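Anopheles gambiae adenosine kinase (Anopheles gambiae, PDB 3LOO) catalyses the ATP-dependent phosphorylation of adenosine to AMP, as a kinase of the pfkB carbohydrate kinase family, and here holds the bisubstrate-like ligand bis(adenosine)-5'-tetraphosphate. Local coordinates at residues G184-F187 / T188-F191; A214-P218 / Q219-N223. All coordinates share one frame; numbering follows the deposited sequence.

In the fold
Both interactions are turns that follow a strand of the large mixed sheet of this pfkB-family kinase: interaction 1 comes after strand 179-183 and opens helix 187-203, and interaction 2 comes after the neighbouring strand 207-211 and forms the short helix 216-220. Interaction 1 is the more buried, a phenylalanine-rich turn with F185 against an adenine of the ligand, F187 paired edge-to-face with F191, and two bridging waters. Interaction 2, farther from the centre of the chain, is a proline-led helix, buried at F216 and V217 but exposed at Q219 and F220, where a CH-pi contact and a weak backbone bond face solvent. The two meet where F185 packs on F216 and A214, and where the hydroxyls of T188 and Y221 probably share a hydrogen bond.

Interaction 1: G184-F187 / T188-F191; sequences GFFF and TVSF. With B4P (bis(adenosine)-5'-tetraphosphate), chain D.
The adenine-binding wall of the adenosine kinase pocket and the first turn of helix 187-203 are built here from one continuous piece of chain, in which F185 O and F186 O accept from the residues that follow. T188 N bonds to F185 O, approaching from above the carbonyl plane. F186 O takes two donors: S190 N lies almost in line with its C=O, at 2.9 Å and an N-H...O angle of 172°, while V189 N comes in from above the plane. At S190 the backbone leaves helical geometry, and a water bridges the next step, donating to F187 O at 2.7 Å and accepting from F191 N at 2.9 Å.

F185 suits its place because a flat apolar ring can lie against a purine. With CG beside the backbone N (chi1 -72°), one face of the ring is turned to the ligand, and C5A of B4P sits 3.4 Å above the ring plane, over its centre. The exocyclic N6A of the same adenine donates to a water at 3.0 Å. That water also donates to F185 O and bonds to T188 OG1, itself a partner of Y221 OH, and so probably helps to fix the amino group.

Farther from the ligand, F186 lies forward along the turn, beside S190, with its CZ 3.8 Å from S190 CB. F187 and F191, four residues apart, make an edge-to-face pair with planes at 67°. The edge of F191 is directed at one face of F187, with F191 CD1 3.7 Å above the plane of the F187 ring and over its centre.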
# COMPACT_ATOMS: atom_id res chain seq x y z
N GLY A 184 -4.93 -2.68 -2.78
CA GLY A 184 -5.65 -3.02 -4.02
C GLY A 184 -4.73 -3.59 -5.10
O GLY A 184 -5.15 -4.44 -5.90
N PHE A 185 -3.47 -3.14 -5.13
CA PHE A 185 -2.43 -3.72 -5.99
C PHE A 185 -2.36 -5.27 -5.95
O PHE A 185 -2.12 -5.93 -6.97
CB PHE A 185 -1.06 -3.16 -5.58
CG PHE A 185 -0.83 -1.71 -5.94
CD1 PHE A 185 -1.21 -1.21 -7.21
CD2 PHE A 185 -0.18 -0.86 -5.05
CE1 PHE A 185 -0.94 0.10 -7.58
CE2 PHE A 185 0.09 0.49 -5.38
CZ PHE A 185 -0.30 0.97 -6.67
N PHE A 186 -2.53 -5.83 -4.75
CA PHE A 186 -2.46 -7.28 -4.54
C PHE A 186 -3.61 -8.03 -5.22
O PHE A 186 -3.51 -9.24 -5.45
CB PHE A 186 -2.37 -7.62 -3.02
CG PHE A 186 -2.12 -9.09 -2.70
CD1 PHE A 186 -0.86 -9.67 -2.87
CD2 PHE A 186 -3.13 -9.87 -2.16
CE1 PHE A 186 -0.60 -11.01 -2.53
CE2 PHE A 186 -2.91 -11.21 -1.81
CZ PHE A 186 -1.64 -11.79 -1.99
N PHE A 187 -4.69 -7.32 -5.54
CA PHE A 187 -5.82 -7.95 -6.31
C PHE A 187 -5.40 -8.47 -7.68
O PHE A 187 -5.96 -9.47 -8.18
CB PHE A 187 -7.00 -7.00 -6.47
CG PHE A 187 -7.70 -6.65 -5.19
CD1 PHE A 187 -7.11 -6.84 -3.93
CD2 PHE A 187 -8.95 -6.05 -5.25
CE1 PHE A 187 -7.78 -6.46 -2.77
CE2 PHE A 187 -9.61 -5.67 -4.11
CZ PHE A 187 -9.03 -5.87 -2.87
N THR A 188 -4.40 -7.81 -8.29
CA THR A 188 -3.84 -8.27 -9.58
C THR A 188 -3.32 -9.69 -9.40
O THR A 188 -3.43 -10.53 -10.30
CB THR A 188 -2.65 -7.37 -10.03
OG1 THR A 188 -3.09 -6.02 -10.09
CG2 THR A 188 -2.08 -7.79 -11.42
N VAL A 189 -2.78 -9.96 -8.22
CA VAL A 189 -2.04 -11.18 -8.01
C VAL A 189 -2.86 -12.29 -7.35
O VAL A 189 -2.77 -13.44 -7.76
CB VAL A 189 -0.74 -10.91 -7.21
CG1 VAL A 189 -0.10 -12.17 -6.81
CG2 VAL A 189 0.21 -10.03 -8.06
N SER A 190 -3.62 -11.96 -6.30
CA SER A 190 -4.38 -12.99 -5.60
C SER A 190 -5.51 -12.38 -4.82
O SER A 190 -5.44 -12.28 -3.58
CB SER A 190 -3.48 -13.80 -4.63
OG SER A 190 -4.12 -15.02 -4.28
N PHE A 191 -6.55 -11.95 -5.53
CA PHE A 191 -7.73 -11.45 -4.87
C PHE A 191 -8.31 -12.52 -3.92
O PHE A 191 -8.88 -12.20 -2.88
CB PHE A 191 -8.82 -11.00 -5.87
CG PHE A 191 -10.13 -10.67 -5.20
CD1 PHE A 191 -10.25 -9.54 -4.39
CD2 PHE A 191 -11.24 -11.52 -5.34
CE1 PHE A 191 -11.43 -9.26 -3.75
CE2 PHE A 191 -12.44 -11.23 -4.70
CZ PHE A 191 -12.54 -10.11 -3.91
PA B4P D . 3.61 6.89 -4.86
O1A B4P D . 4.94 7.59 -4.63
O2A B4P D . 2.98 6.99 -6.25
O3A B4P D . 2.56 7.64 -3.90
PB B4P D . 1.74 6.85 -2.79
O1B B4P D . 2.65 6.38 -1.65
O2B B4P D . 0.71 5.90 -3.38
O3B B4P D . 1.12 8.35 -2.40
PG B4P D . -0.42 8.82 -2.43
O1G B4P D . -0.78 9.49 -3.72
O2G B4P D . -1.25 7.61 -2.08
O3G B4P D . -0.53 9.87 -1.23
PD B4P D . -0.73 11.47 -1.23
O1D B4P D . 0.06 12.03 -2.35
O2D B4P D . -2.17 11.86 -1.05
O5E B4P D . 3.69 5.34 -4.36
C5E B4P D . 4.91 4.74 -4.76
C4E B4P D . 4.98 3.26 -4.51
O4E B4P D . 3.94 2.53 -5.17
C3E B4P D . 6.25 2.75 -5.13
O3E B4P D . 7.14 2.53 -4.02
C2E B4P D . 5.87 1.42 -5.78
O2E B4P D . 6.70 0.31 -5.43
C1E B4P D . 4.40 1.21 -5.36
N9A B4P D . 3.66 0.57 -6.45
C8A B4P D . 3.36 1.06 -7.69
N7A B4P D . 2.67 0.11 -8.37
C5A B4P D . 2.55 -1.00 -7.59
C6A B4P D . 1.95 -2.27 -7.73
N6A B4P D . 1.32 -2.67 -8.88
N1A B4P D . 2.04 -3.15 -6.71
C2A B4P D . 2.64 -2.82 -5.54
N3A B4P D . 3.21 -1.62 -5.38
C4A B4P D . 3.17 -0.69 -6.37
O5F B4P D . 0.08 11.80 0.11
C5F B4P D . -0.11 11.06 1.31
C4F B4P D . 0.41 11.93 2.45
O4F B4P D . 1.72 12.45 2.16
C3F B4P D . -0.43 13.18 2.61
O3F B4P D . -1.61 12.87 3.34
C2F B4P D . 0.52 14.11 3.34
O2F B4P D . 0.51 13.83 4.76
C1F B4P D . 1.88 13.77 2.71
N9B B4P D . 2.10 14.73 1.58
C8B B4P D . 1.92 14.47 0.27
N7B B4P D . 2.20 15.56 -0.49
C5B B4P D . 2.56 16.56 0.34
C6B B4P D . 2.94 17.89 0.17
N6B B4P D . 3.00 18.41 -1.08
N1B B4P D . 3.26 18.65 1.27
C2B B4P D . 3.20 18.13 2.52
N3B B4P D . 2.83 16.84 2.74
C4B B4P D . 2.49 16.02 1.70
O HOH W 1 -0.99 -4.58 -8.99
O HOH W 2 -6.23 -12.18 -8.37

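Interaction 2: A214-P218 / Q219-N223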
# COMPACT_ATOMS: atom_id res chain seq x y z
N ALA A 214 -4.53 2.63 -6.60
CA ALA A 214 -4.39 3.37 -7.87
C ALA A 214 -5.73 3.37 -8.58
O ALA A 214 -6.51 2.43 -8.41
CB ALA A 214 -3.34 2.70 -8.80
N PRO A 215 -5.95 4.37 -9.45
CA PRO A 215 -7.21 4.41 -10.22
C PRO A 215 -7.53 3.13 -10.94
O PRO A 215 -8.71 2.78 -11.04
CB PRO A 215 -6.97 5.57 -11.20
CG PRO A 215 -6.21 6.52 -10.34
CD PRO A 215 -5.19 5.62 -9.63
N PHE A 216 -6.53 2.39 -11.40
CA PHE A 216 -6.84 1.17 -12.14
C PHE A 216 -7.44 0.10 -11.30
O PHE A 216 -8.02 -0.85 -11.84
CB PHE A 216 -5.64 0.60 -12.95
CG PHE A 216 -4.57 -0.07 -12.13
CD1 PHE A 216 -4.69 -1.38 -11.69
CD2 PHE A 216 -3.37 0.60 -11.88
CE1 PHE A 216 -3.65 -2.02 -10.95
CE2 PHE A 216 -2.32 -0.05 -11.15
CZ PHE A 216 -2.47 -1.34 -10.70
N VAL A 217 -7.29 0.18 -9.98
CA VAL A 217 -7.86 -0.88 -9.17
C VAL A 217 -9.42 -0.95 -9.24
O VAL A 217 -9.97 -1.99 -9.57
CB VAL A 217 -7.28 -0.87 -7.71
CG1 VAL A 217 -8.13 -1.78 -6.84
CG2 VAL A 217 -5.76 -1.30 -7.74
N PRO A 218 -10.13 0.15 -8.93
CA PRO A 218 -11.60 0.08 -9.13
C PRO A 218 -12.05 -0.02 -10.61
O PRO A 218 -13.11 -0.63 -10.91
CB PRO A 218 -12.11 1.41 -8.52
CG PRO A 218 -10.90 2.35 -8.51
CD PRO A 218 -9.69 1.44 -8.33
N GLN A 219 -11.23 0.53 -11.52
CA GLN A 219 -11.49 0.42 -12.94
C GLN A 219 -11.36 -1.00 -13.44
O GLN A 219 -12.09 -1.38 -14.34
CB GLN A 219 -10.55 1.31 -13.74
CG GLN A 219 -10.91 2.75 -13.61
CD GLN A 219 -9.76 3.67 -13.90
OE1 GLN A 219 -8.72 3.23 -14.40
NE2 GLN A 219 -9.93 4.96 -13.56
N PHE A 220 -10.40 -1.78 -12.91
CA PHE A 220 -10.14 -3.14 -13.41
C PHE A 220 -10.88 -4.24 -12.63
O PHE A 220 -11.15 -5.33 -13.16
CB PHE A 220 -8.64 -3.46 -13.32
CG PHE A 220 -7.77 -2.85 -14.42
CD1 PHE A 220 -8.22 -1.83 -15.27
CD2 PHE A 220 -6.45 -3.28 -14.54
CE1 PHE A 220 -7.37 -1.26 -16.24
CE2 PHE A 220 -5.57 -2.70 -15.51
CZ PHE A 220 -6.05 -1.69 -16.36
N TYR A 221 -11.15 -4.00 -11.35
CA TYR A 221 -11.62 -5.09 -10.48
C TYR A 221 -12.81 -4.60 -9.65
O TYR A 221 -12.84 -4.71 -8.40
CB TYR A 221 -10.48 -5.58 -9.55
CG TYR A 221 -9.14 -5.68 -10.20
CD1 TYR A 221 -8.86 -6.66 -11.19
CD2 TYR A 221 -8.09 -4.83 -9.80
CE1 TYR A 221 -7.59 -6.75 -11.79
CE2 TYR A 221 -6.83 -4.95 -10.35
CZ TYR A 221 -6.59 -5.88 -11.35
OH TYR A 221 -5.33 -5.94 -11.89
N LYS A 222 -13.79 -4.02 -10.34
CA LYS A 222 -14.90 -3.38 -9.64
C LYS A 222 -15.67 -4.38 -8.79
O LYS A 222 -15.99 -4.10 -7.62
CB LYS A 222 -15.86 -2.71 -10.63
CG LYS A 222 -16.86 -1.83 -9.94
CD LYS A 222 -18.25 -2.29 -10.25
CE LYS A 222 -19.26 -1.54 -9.41
NZ LYS A 222 -20.46 -1.20 -10.20
N ASN A 223 -16.00 -5.52 -9.37
CA ASN A 223 -16.76 -6.52 -8.63
C ASN A 223 -16.00 -7.15 -7.43
O ASN A 223 -16.61 -7.43 -6.40
CB ASN A 223 -17.36 -7.57 -9.57
CG ASN A 223 -18.51 -6.99 -10.42
OD1 ASN A 223 -19.19 -6.04 -10.02
ND2 ASN A 223 -18.71 -7.55 -11.59
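F216 and F220 meet one turn apart on the short helix 216-220, whose buried side is tightly packed and whose solvent side is looser. On the buried side, F216 has CG between its backbone N and carbonyl carbon (chi1 73°), which sends the ring toward the ligand and L57. Beside it, Y221 lays its ring edge along the backbone of V217, with CD2 3.4 Å from V217 O.

The backbone closes the turn with F220 N to F216 O at 2.8 Å and Y221 N to V217 O at 2.9 Å. Y221 then leaves helical geometry and serves as N-cap residue of helix 222-228. The prolines P215 and P218 suit the first turn, where a missing N-H costs no helical bond.

Toward solvent, the F220 ring lies over F216 CB, which stands 4.0 Å from the ring centroid and only 4° off the normal, a CH-pi contact. The two rings are inclined at 46°. At Q219 the grip is weak: its N reaches P215 O by a long bond of 3.4 Å, and its extended side chain lies alongside that carbonyl, CD 3.2 Å from P215 O. An amide tolerates such an exposed place. K222 is better held, NZ bonding to E248 O and forming a cation-pi contact with F249. The chemistry implies an apolar F216 side near the ligand, with the Y221 hydroxyl bonded to T188.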